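Local coordinates for protein putative acetyltransferase (Staphylococcus aureus subsp. aureus Mu50, PDB 3H4Q) that is of unknown function but, as a member of the GNAT family, probably transfers an acetyl group from acetyl-coenzyme A to a substrate not yet identified, at residues A[92-95]-A[101-104]; A[138-143]-A[158-163]; A[69-74]-A[125-130]. All blocks are in the same frame, centred on the assembly; numbering follows the deposited sequence.

Contact 1: residues A[92-95]-A[101-104]; sequences WYDD and NREG
Arg102 meets Asp94 through a salt bridge in which one carboxylate oxygen, OD1, is shared by both terminal nitrogens of the guanidinium group. Both bonds are weak: Arg102 NH1 lies 3.3 Å from Asp94 OD1, and Arg102 NH2 lies 3.4 Å from the same oxygen. OD1 sits at the edge of the guanidinium, near its plane, while the carboxylate stands almost perpendicular to that plane, at 87°. This is therefore not the coplanar pairing in which two oxygens face two nitrogens. Arginine suits the place because its chain is long enough to span segments whose closest CA atoms, those of Tyr93 and Arg102, are 9.8 Å apart; a bend at chi3 (-65°) turns its head toward the 3-10 turn.

Beside the charged pair, Arg102 NH1 packs on Tyr93 CB at 3.2 Å. The tyrosine's CB faces the arginine, but its ring runs on toward strand 139-143, where its hydroxyl is hydrogen-bonded to Asp143. An aromatic ring with a polar end thus fills a buried place without stranding its oxygen. Further along, Asn101 OD1 accepts from Glu103 N at 2.9 Å, the bond of an Asx turn, which shapes the backbone on both sides of Arg102. Tyr93 O is held by Trp98 NE1 from the intervening residues. The contact fastens two parts of the long connection between strands 78-86 and 106-112 to each other, neighbouring antiparallel strands of the GNAT-family sheet.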
loop_
_atom_site.group_PDB
_atom_site.type_symbol
_atom_site.label_atom_id
_atom_site.label_comp_id
_atom_site.label_asym_id
_atom_site.label_seq_id
_atom_site.Cartn_x
_atom_site.Cartn_y
_atom_site.Cartn_z
ATOM N N TRP A 92 -10.724 3.071 -13.407
ATOM C CA TRP A 92 -11.801 2.086 -13.282
ATOM C C TRP A 92 -12.621 2.195 -11.995
ATOM O O TRP A 92 -13.711 1.621 -11.923
ATOM C CB TRP A 92 -11.289 0.653 -13.469
ATOM C CG TRP A 92 -10.436 0.126 -12.375
ATOM C CD1 TRP A 92 -9.082 0.242 -12.264
ATOM C CD2 TRP A 92 -10.868 -0.636 -11.248
ATOM N NE1 TRP A 92 -8.643 -0.392 -11.128
ATOM C CE2 TRP A 92 -9.719 -0.941 -10.484
ATOM C CE3 TRP A 92 -12.115 -1.087 -10.802
ATOM C CZ2 TRP A 92 -9.780 -1.681 -9.301
ATOM C CZ3 TRP A 92 -12.173 -1.820 -9.618
ATOM C CH2 TRP A 92 -11.010 -2.110 -8.884
ATOM N N TYR A 93 -12.104 2.894 -10.981
ATOM C CA TYR A 93 -12.879 3.140 -9.754
ATOM C C TYR A 93 -14.191 3.831 -10.152
ATOM O O TYR A 93 -15.246 3.514 -9.609
ATOM C CB TYR A 93 -12.095 3.989 -8.735
ATOM C CG TYR A 93 -11.020 3.278 -7.917
ATOM C CD1 TYR A 93 -10.531 2.021 -8.278
ATOM C CD2 TYR A 93 -10.432 3.907 -6.818
ATOM C CE1 TYR A 93 -9.545 1.395 -7.534
ATOM C CE2 TYR A 93 -9.429 3.278 -6.073
ATOM C CZ TYR A 93 -8.995 2.022 -6.436
ATOM O OH TYR A 93 -8.001 1.381 -5.714
ATOM N N ASP A 94 -14.135 4.727 -11.140
ATOM C CA ASP A 94 -15.340 5.404 -11.638
ATOM C C ASP A 94 -16.443 4.448 -12.134
ATOM O O ASP A 94 -17.588 4.873 -12.288
ATOM C CB ASP A 94 -14.998 6.386 -12.771
ATOM C CG ASP A 94 -14.167 7.565 -12.306
ATOM O OD1 ASP A 94 -13.713 7.568 -11.150
ATOM O OD2 ASP A 94 -13.959 8.496 -13.106
ATOM N N ASP A 95 -16.102 3.183 -12.399
ATOM C CA ASP A 95 -17.078 2.179 -12.850
ATOM C C ASP A 95 -17.852 1.504 -11.700
ATOM O O ASP A 95 -18.725 0.687 -11.963
ATOM C CB ASP A 95 -16.384 1.081 -13.689
ATOM C CG ASP A 95 -15.667 1.629 -14.928
ATOM O OD1 ASP A 95 -16.226 2.536 -15.605
ATOM O OD2 ASP A 95 -14.554 1.122 -15.239
ATOM N N ASN A 101 -18.303 8.993 -0.145
ATOM C CA ASN A 101 -17.756 10.087 -0.954
ATOM C C ASN A 101 -16.251 9.876 -1.138
ATOM O O ASN A 101 -15.536 9.568 -0.184
ATOM C CB ASN A 101 -18.025 11.441 -0.295
ATOM C CG ASN A 101 -17.629 12.621 -1.176
ATOM O OD1 ASN A 101 -16.980 12.467 -2.215
ATOM N ND2 ASN A 101 -18.026 13.818 -0.751
ATOM N N ARG A 102 -15.788 10.052 -2.371
ATOM C CA ARG A 102 -14.392 9.836 -2.723
ATOM C C ARG A 102 -13.572 11.104 -2.914
ATOM O O ARG A 102 -12.336 11.024 -2.950
ATOM C CB ARG A 102 -14.294 9.000 -4.003
ATOM C CG ARG A 102 -14.704 7.542 -3.849
ATOM C CD ARG A 102 -14.396 6.786 -5.128
ATOM N NE ARG A 102 -15.207 7.274 -6.246
ATOM C CZ ARG A 102 -14.896 7.170 -7.540
ATOM N NH1 ARG A 102 -13.748 6.629 -7.936
ATOM N NH2 ARG A 102 -15.732 7.657 -8.450
ATOM N N GLU A 103 -14.237 12.250 -3.070
ATOM C CA GLU A 103 -13.536 13.518 -3.247
ATOM C C GLU A 103 -12.428 13.620 -2.197
ATOM O O GLU A 103 -12.703 13.527 -1.005
ATOM C CB GLU A 103 -14.499 14.695 -3.111
ATOM N N GLY A 104 -11.178 13.729 -2.640
ATOM C CA GLY A 104 -10.059 13.879 -1.721
ATOM C C GLY A 104 -9.611 12.653 -0.935
ATOM O O GLY A 104 -8.761 12.756 -0.050
#

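Contact 2: residues A[138-143]-A[158-163]; sequences EVILTD and FGFHKV
Phe160 reaches Ile140 and Thr142 although strand 139-143 and the strand 161-162 that follows Phe160 are not neighbours in the sheet: strand 181-185 runs between them, and one aromatic ring carries the contact. The closest CA atoms across the contact, those of Leu141 and Phe160, are 8.2 Å apart, and no hydrogen bond joins the two segments. Phenylalanine suits this role because its ring is long, flat and wholly apolar.

The ring comes in with CE2 and CZ foremost. CE2 approaches Ile140 O at 3.5 Å, obliquely to the ring, and touches Thr142 CG2 at 3.6 Å. Neighbouring CZ rests on Ile140 CG2 at 3.9 Å. The side chains of Ile140 and Thr142 both cross the phenylalanine at about a right angle, so each presents a branch methyl rather than lying along the ring. Thr142 divides its branches between two environments: with OG1 opposite the backbone N (chi1 -173°), the hydroxyl is hydrogen-bonded to Ile108 O of the adjoining strand, while CG2 is left to pack on Phe160. A beta-branched residue with one polar and one methyl arm fits such a boundary within the core.

Just before the ring, Gly159 has positive phi (68°) and is the C-prime residue of a Schellman motif ending helix 153-157, a backbone shape that glycine adopts readily. The chain thereby leaves the helix and Phe160 turns inward, also meeting Phe125 of helix 120-134 and Tyr182 of strand 181-185. Since this interface is buried and uncharged, its cohesion should rest on van der Waals contact and the exclusion of water; the threonine oxygen is satisfied elsewhere, and Ile140, whose carbonyl touches the ring, is joined to Lys184 by backbone hydrogen bonding.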
loop_
_atom_site.group_PDB
_atom_site.type_symbol
_atom_site.label_atom_id
_atom_site.label_comp_id
_atom_site.label_asym_id
_atom_site.label_seq_id
_atom_site.Cartn_x
_atom_site.Cartn_y
_atom_site.Cartn_z
ATOM N N GLU A 138 -11.303 11.264 5.589
ATOM C CA GLU A 138 -12.465 10.491 6.029
ATOM C C GLU A 138 -12.528 9.107 5.384
ATOM O O GLU A 138 -13.053 8.153 5.983
ATOM C CB GLU A 138 -13.756 11.248 5.722
ATOM N N VAL A 139 -11.991 8.995 4.173
ATOM C CA VAL A 139 -12.050 7.754 3.437
ATOM C C VAL A 139 -10.691 7.380 2.860
ATOM O O VAL A 139 -9.995 8.217 2.297
ATOM C CB VAL A 139 -13.121 7.823 2.310
ATOM C CG1 VAL A 139 -12.919 9.039 1.449
ATOM C CG2 VAL A 139 -13.092 6.567 1.459
ATOM N N ILE A 140 -10.317 6.118 3.036
ATOM C CA ILE A 140 -9.091 5.587 2.460
ATOM C C ILE A 140 -9.541 4.400 1.598
ATOM O O ILE A 140 -10.343 3.576 2.048
ATOM C CB ILE A 140 -8.021 5.264 3.558
ATOM C CG1 ILE A 140 -6.747 4.723 2.958
ATOM C CG2 ILE A 140 -8.499 4.250 4.556
ATOM C CD1 ILE A 140 -5.659 4.555 4.038
ATOM N N LEU A 141 -9.129 4.367 0.332
ATOM C CA LEU A 141 -9.507 3.255 -0.539
ATOM C C LEU A 141 -8.348 2.405 -1.077
ATOM O O LEU A 141 -7.165 2.733 -0.905
ATOM C CB LEU A 141 -10.558 3.665 -1.575
ATOM C CG LEU A 141 -10.774 5.059 -2.164
ATOM C CD1 LEU A 141 -10.289 5.170 -3.581
ATOM C CD2 LEU A 141 -12.255 5.311 -2.194
ATOM N N THR A 142 -8.691 1.247 -1.624
ATOM C CA THR A 142 -7.683 0.332 -2.124
ATOM C C THR A 142 -8.380 -0.747 -2.919
ATOM O O THR A 142 -9.568 -0.639 -3.188
ATOM C CB THR A 142 -6.859 -0.284 -0.972
ATOM O OG1 THR A 142 -5.766 -1.048 -1.509
ATOM C CG2 THR A 142 -7.727 -1.146 -0.062
ATOM N N ASP A 143 -7.646 -1.772 -3.322
ATOM C CA ASP A 143 -8.233 -2.844 -4.097
ATOM C C ASP A 143 -7.428 -4.124 -3.931
ATOM O O ASP A 143 -6.282 -4.097 -3.461
ATOM C CB ASP A 143 -8.372 -2.427 -5.572
ATOM C CG ASP A 143 -7.041 -2.134 -6.230
ATOM O OD1 ASP A 143 -6.328 -3.104 -6.553
ATOM O OD2 ASP A 143 -6.734 -0.942 -6.473
ATOM N N PHE A 158 -8.044 -4.637 8.858
ATOM C CA PHE A 158 -8.184 -3.185 8.960
ATOM C C PHE A 158 -9.562 -2.603 8.696
ATOM O O PHE A 158 -9.704 -1.390 8.553
ATOM C CB PHE A 158 -7.127 -2.528 8.106
ATOM C CG PHE A 158 -5.747 -2.766 8.624
ATOM C CD1 PHE A 158 -5.267 -2.011 9.700
ATOM C CD2 PHE A 158 -4.933 -3.753 8.069
ATOM C CE1 PHE A 158 -3.993 -2.227 10.206
ATOM C CE2 PHE A 158 -3.667 -3.984 8.556
ATOM C CZ PHE A 158 -3.186 -3.223 9.633
ATOM N N GLY A 159 -10.580 -3.455 8.669
ATOM C CA GLY A 159 -11.932 -2.989 8.515
ATOM C C GLY A 159 -12.330 -2.371 7.189
ATOM O O GLY A 159 -13.183 -1.475 7.171
ATOM N N PHE A 160 -11.744 -2.834 6.080
ATOM C CA PHE A 160 -12.175 -2.360 4.757
ATOM C C PHE A 160 -13.406 -3.105 4.320
ATOM O O PHE A 160 -13.635 -4.254 4.733
ATOM C CB PHE A 160 -11.098 -2.525 3.707
ATOM C CG PHE A 160 -10.024 -1.490 3.787
ATOM C CD1 PHE A 160 -9.053 -1.560 4.767
ATOM C CD2 PHE A 160 -9.979 -0.462 2.883
ATOM C CE1 PHE A 160 -8.062 -0.609 4.843
ATOM C CE2 PHE A 160 -8.996 0.485 2.945
ATOM C CZ PHE A 160 -8.035 0.419 3.923
ATOM N N HIS A 161 -14.196 -2.446 3.479
ATOM C CA HIS A 161 -15.447 -3.004 2.966
ATOM C C HIS A 161 -15.365 -3.099 1.457
ATOM O O HIS A 161 -14.893 -2.170 0.814
ATOM C CB HIS A 161 -16.614 -2.105 3.375
ATOM C CG HIS A 161 -16.863 -2.091 4.851
ATOM N ND1 HIS A 161 -16.095 -1.358 5.729
ATOM C CD2 HIS A 161 -17.783 -2.737 5.605
ATOM C CE1 HIS A 161 -16.533 -1.549 6.961
ATOM N NE2 HIS A 161 -17.556 -2.382 6.914
ATOM N N LYS A 162 -15.790 -4.231 0.907
ATOM C CA LYS A 162 -15.809 -4.454 -0.535
ATOM C C LYS A 162 -16.875 -3.627 -1.229
ATOM O O LYS A 162 -17.876 -3.263 -0.615
ATOM C CB LYS A 162 -16.166 -5.906 -0.842
ATOM C CG LYS A 162 -15.162 -6.909 -0.394
ATOM C CD LYS A 162 -15.626 -8.316 -0.733
ATOM C CE LYS A 162 -14.526 -9.283 -0.399
ATOM N NZ LYS A 162 -14.188 -9.209 1.055
ATOM N N VAL A 163 -16.674 -3.383 -2.522
ATOM C CA VAL A 163 -17.655 -2.680 -3.362
ATOM C C VAL A 163 -17.677 -3.315 -4.748
ATOM O O VAL A 163 -16.674 -3.891 -5.182
ATOM C CB VAL A 163 -17.336 -1.182 -3.490
ATOM C CG1 VAL A 163 -17.505 -0.493 -2.154
ATOM C CG2 VAL A 163 -15.919 -0.970 -4.016
#

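Contact 3: residues A[69-74]-A[125-130]; sequences YLYVLE and FNYVID
Tyr71 of strand 70-75 projects toward helix 120-134 and meets Tyr127 and Val128 there. With CG beside its own backbone N (chi1 -69°), its ring stands out from the strand and offers one face to Tyr127, whose CD1 lies over it. The two rings form an offset edge-to-face pair, with centroids 5.2 Å apart and planes at 64°. The closest atoms are Tyr71 CE2 and Tyr127 CE1, at 3.5 Å. Such a pair sets the slightly positive hydrogens of one ring against the electron-rich face of the other, and tyrosine suits partly exposed ground because its hydroxyl tolerates water. Val128, the next residue of the helix, touches the same Tyr71 ring obliquely, its CG2 4.1 Å from Tyr71 CD1; a compact branched side chain fits where helix meets sheet. The side chain of Tyr71 also lies about 3 Å from a bound polyethylene glycol fragment, probably from the crystallisation liquor.

Two residues on, Leu73 turns to an earlier part of the helix and packs on Ala120, Glu123 and Leu124. Glu74 follows with a salt bridge to Arg22. Strand 70-75 is flanked in the sheet by strands 21-23 and 78-86, while helix 120-134 packs against the face of the sheet from which Tyr71 projects, with Tyr127 touching Ile21 and Val128 touching Ile83.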
loop_
_atom_site.group_PDB
_atom_site.type_symbol
_atom_site.label_atom_id
_atom_site.label_comp_id
_atom_site.label_asym_id
_atom_site.label_seq_id
_atom_site.Cartn_x
_atom_site.Cartn_y
_atom_site.Cartn_z
ATOM N N TYR A 69 5.724 9.222 -2.242
ATOM C CA TYR A 69 4.482 8.489 -1.985
ATOM C C TYR A 69 4.764 7.082 -1.472
ATOM O O TYR A 69 3.815 6.322 -1.227
ATOM C CB TYR A 69 3.630 8.333 -3.260
ATOM C CG TYR A 69 2.994 9.557 -3.865
ATOM C CD1 TYR A 69 2.694 10.683 -3.107
ATOM C CD2 TYR A 69 2.545 9.530 -5.185
ATOM C CE1 TYR A 69 2.049 11.781 -3.676
ATOM C CE2 TYR A 69 1.893 10.628 -5.757
ATOM C CZ TYR A 69 1.653 11.746 -4.991
ATOM O OH TYR A 69 1.003 12.844 -5.518
ATOM N N LEU A 70 6.040 6.721 -1.317
ATOM C CA LEU A 70 6.397 5.363 -0.924
ATOM C C LEU A 70 7.107 5.357 0.416
ATOM O O LEU A 70 8.043 6.100 0.616
ATOM C CB LEU A 70 7.265 4.720 -2.027
ATOM C CG LEU A 70 7.682 3.241 -1.892
ATOM C CD1 LEU A 70 7.823 2.598 -3.282
ATOM C CD2 LEU A 70 8.969 3.003 -1.057
ATOM N N TYR A 71 6.621 4.554 1.350
ATOM C CA TYR A 71 7.267 4.394 2.654
ATOM C C TYR A 71 7.858 2.998 2.732
ATOM O O TYR A 71 7.308 2.058 2.116
ATOM C CB TYR A 71 6.269 4.488 3.793
ATOM C CG TYR A 71 5.633 5.823 4.062
ATOM C CD1 TYR A 71 4.455 6.194 3.445
ATOM C CD2 TYR A 71 6.183 6.691 4.995
ATOM C CE1 TYR A 71 3.846 7.398 3.738
ATOM C CE2 TYR A 71 5.592 7.898 5.285
ATOM C CZ TYR A 71 4.423 8.244 4.658
ATOM O OH TYR A 71 3.841 9.445 4.953
ATOM N N VAL A 72 8.929 2.862 3.518
ATOM C CA VAL A 72 9.598 1.586 3.763
ATOM C C VAL A 72 9.723 1.346 5.261
ATOM O O VAL A 72 9.721 2.306 6.043
ATOM C CB VAL A 72 11.039 1.525 3.176
ATOM C CG1 VAL A 72 11.007 1.567 1.655
ATOM C CG2 VAL A 72 11.945 2.623 3.772
ATOM N N LEU A 73 9.778 0.072 5.666
ATOM C CA LEU A 73 10.030 -0.275 7.073
ATOM C C LEU A 73 11.432 -0.861 7.015
ATOM O O LEU A 73 11.695 -1.782 6.242
ATOM C CB LEU A 73 8.978 -1.224 7.640
ATOM C CG LEU A 73 9.103 -1.531 9.144
ATOM C CD1 LEU A 73 7.799 -2.045 9.693
ATOM C CD2 LEU A 73 10.182 -2.538 9.409
ATOM N N GLU A 74 12.331 -0.298 7.804
ATOM C CA GLU A 74 13.738 -0.634 7.750
ATOM C C GLU A 74 14.361 -0.807 9.129
ATOM O O GLU A 74 14.171 0.044 9.980
ATOM C CB GLU A 74 14.450 0.546 7.103
ATOM C CG GLU A 74 15.971 0.466 7.149
ATOM C CD GLU A 74 16.613 1.778 7.558
ATOM O OE1 GLU A 74 16.088 2.848 7.214
ATOM O OE2 GLU A 74 17.653 1.739 8.235
ATOM N N PHE A 125 0.743 -0.536 6.994
ATOM C CA PHE A 125 -0.663 -0.259 6.696
ATOM C C PHE A 125 -1.202 0.630 7.813
ATOM O O PHE A 125 -1.891 1.632 7.600
ATOM C CB PHE A 125 -1.451 -1.568 6.674
ATOM C CG PHE A 125 -2.675 -1.564 5.787
ATOM C CD1 PHE A 125 -3.465 -0.433 5.608
ATOM C CD2 PHE A 125 -3.111 -2.776 5.230
ATOM C CE1 PHE A 125 -4.609 -0.490 4.811
ATOM C CE2 PHE A 125 -4.259 -2.850 4.443
ATOM C CZ PHE A 125 -5.011 -1.709 4.228
ATOM N N ASN A 126 -0.834 0.259 9.018
ATOM C CA ASN A 126 -1.290 0.944 10.175
ATOM C C ASN A 126 -0.701 2.327 10.311
ATOM O O ASN A 126 -1.369 3.242 10.794
ATOM C CB ASN A 126 -0.940 0.090 11.377
ATOM C CG ASN A 126 -1.594 0.555 12.597
ATOM O OD1 ASN A 126 -2.695 0.123 12.912
ATOM N ND2 ASN A 126 -0.971 1.497 13.270
ATOM N N TYR A 127 0.560 2.487 9.929
ATOM C CA TYR A 127 1.210 3.787 10.028
ATOM C C TYR A 127 0.532 4.753 9.050
ATOM O O TYR A 127 0.226 5.879 9.418
ATOM C CB TYR A 127 2.700 3.652 9.748
ATOM C CG TYR A 127 3.434 4.954 9.595
ATOM C CD1 TYR A 127 3.398 5.649 8.396
ATOM C CD2 TYR A 127 4.187 5.477 10.623
ATOM C CE1 TYR A 127 4.070 6.847 8.239
ATOM C CE2 TYR A 127 4.869 6.691 10.475
ATOM C CZ TYR A 127 4.791 7.367 9.278
ATOM O OH TYR A 127 5.431 8.567 9.108
ATOM N N VAL A 128 0.291 4.297 7.819
ATOM C CA VAL A 128 -0.358 5.112 6.801
ATOM C C VAL A 128 -1.790 5.514 7.175
ATOM O O VAL A 128 -2.202 6.652 6.912
ATOM C CB VAL A 128 -0.374 4.409 5.457
ATOM C CG1 VAL A 128 -1.316 5.114 4.507
ATOM C CG2 VAL A 128 1.027 4.345 4.872
ATOM N N ILE A 129 -2.547 4.597 7.778
ATOM C CA ILE A 129 -3.931 4.893 8.187
ATOM C C ILE A 129 -3.885 6.006 9.229
ATOM O O ILE A 129 -4.668 6.943 9.159
ATOM C CB ILE A 129 -4.680 3.635 8.737
ATOM C CG1 ILE A 129 -5.030 2.672 7.600
ATOM C CG2 ILE A 129 -5.975 4.034 9.424
ATOM C CD1 ILE A 129 -5.460 1.246 8.083
ATOM N N ASP A 130 -2.952 5.923 10.176
ATOM C CA ASP A 130 -2.799 6.975 11.181
ATOM C C ASP A 130 -2.426 8.335 10.593
ATOM O O ASP A 130 -2.874 9.364 11.094
ATOM C CB ASP A 130 -1.724 6.623 12.199
ATOM C CG ASP A 130 -2.185 5.649 13.229
ATOM O OD1 ASP A 130 -3.215 4.958 13.024
ATOM O OD2 ASP A 130 -1.492 5.584 14.268
#

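Contacts 1 and 2 meet directly: their centres are 12 Å apart, and Tyr93 OH lies 2.8 Å from Asp143 OD2, which ties the loop to the end of strand 139-143. Contact 2 joins contact 3 through aromatic packing, Phe160 CE1 approaching Phe125 CZ at 3.3 Å, although their centres are 16 Å apart. Helix 120-134 and strand 139-143, which follow each other in the chain, carry the connection from contact 3 to contact 2. Contacts 1 and 3 stay separate, with nearest atoms about 11 Å apart. Contact 3 contributes Tyr69 and Tyr71 to the pocket holding the glycol; another pocket residue, Phe106, is hydrogen-bonded through its backbone to strand 139-143 of contact 2.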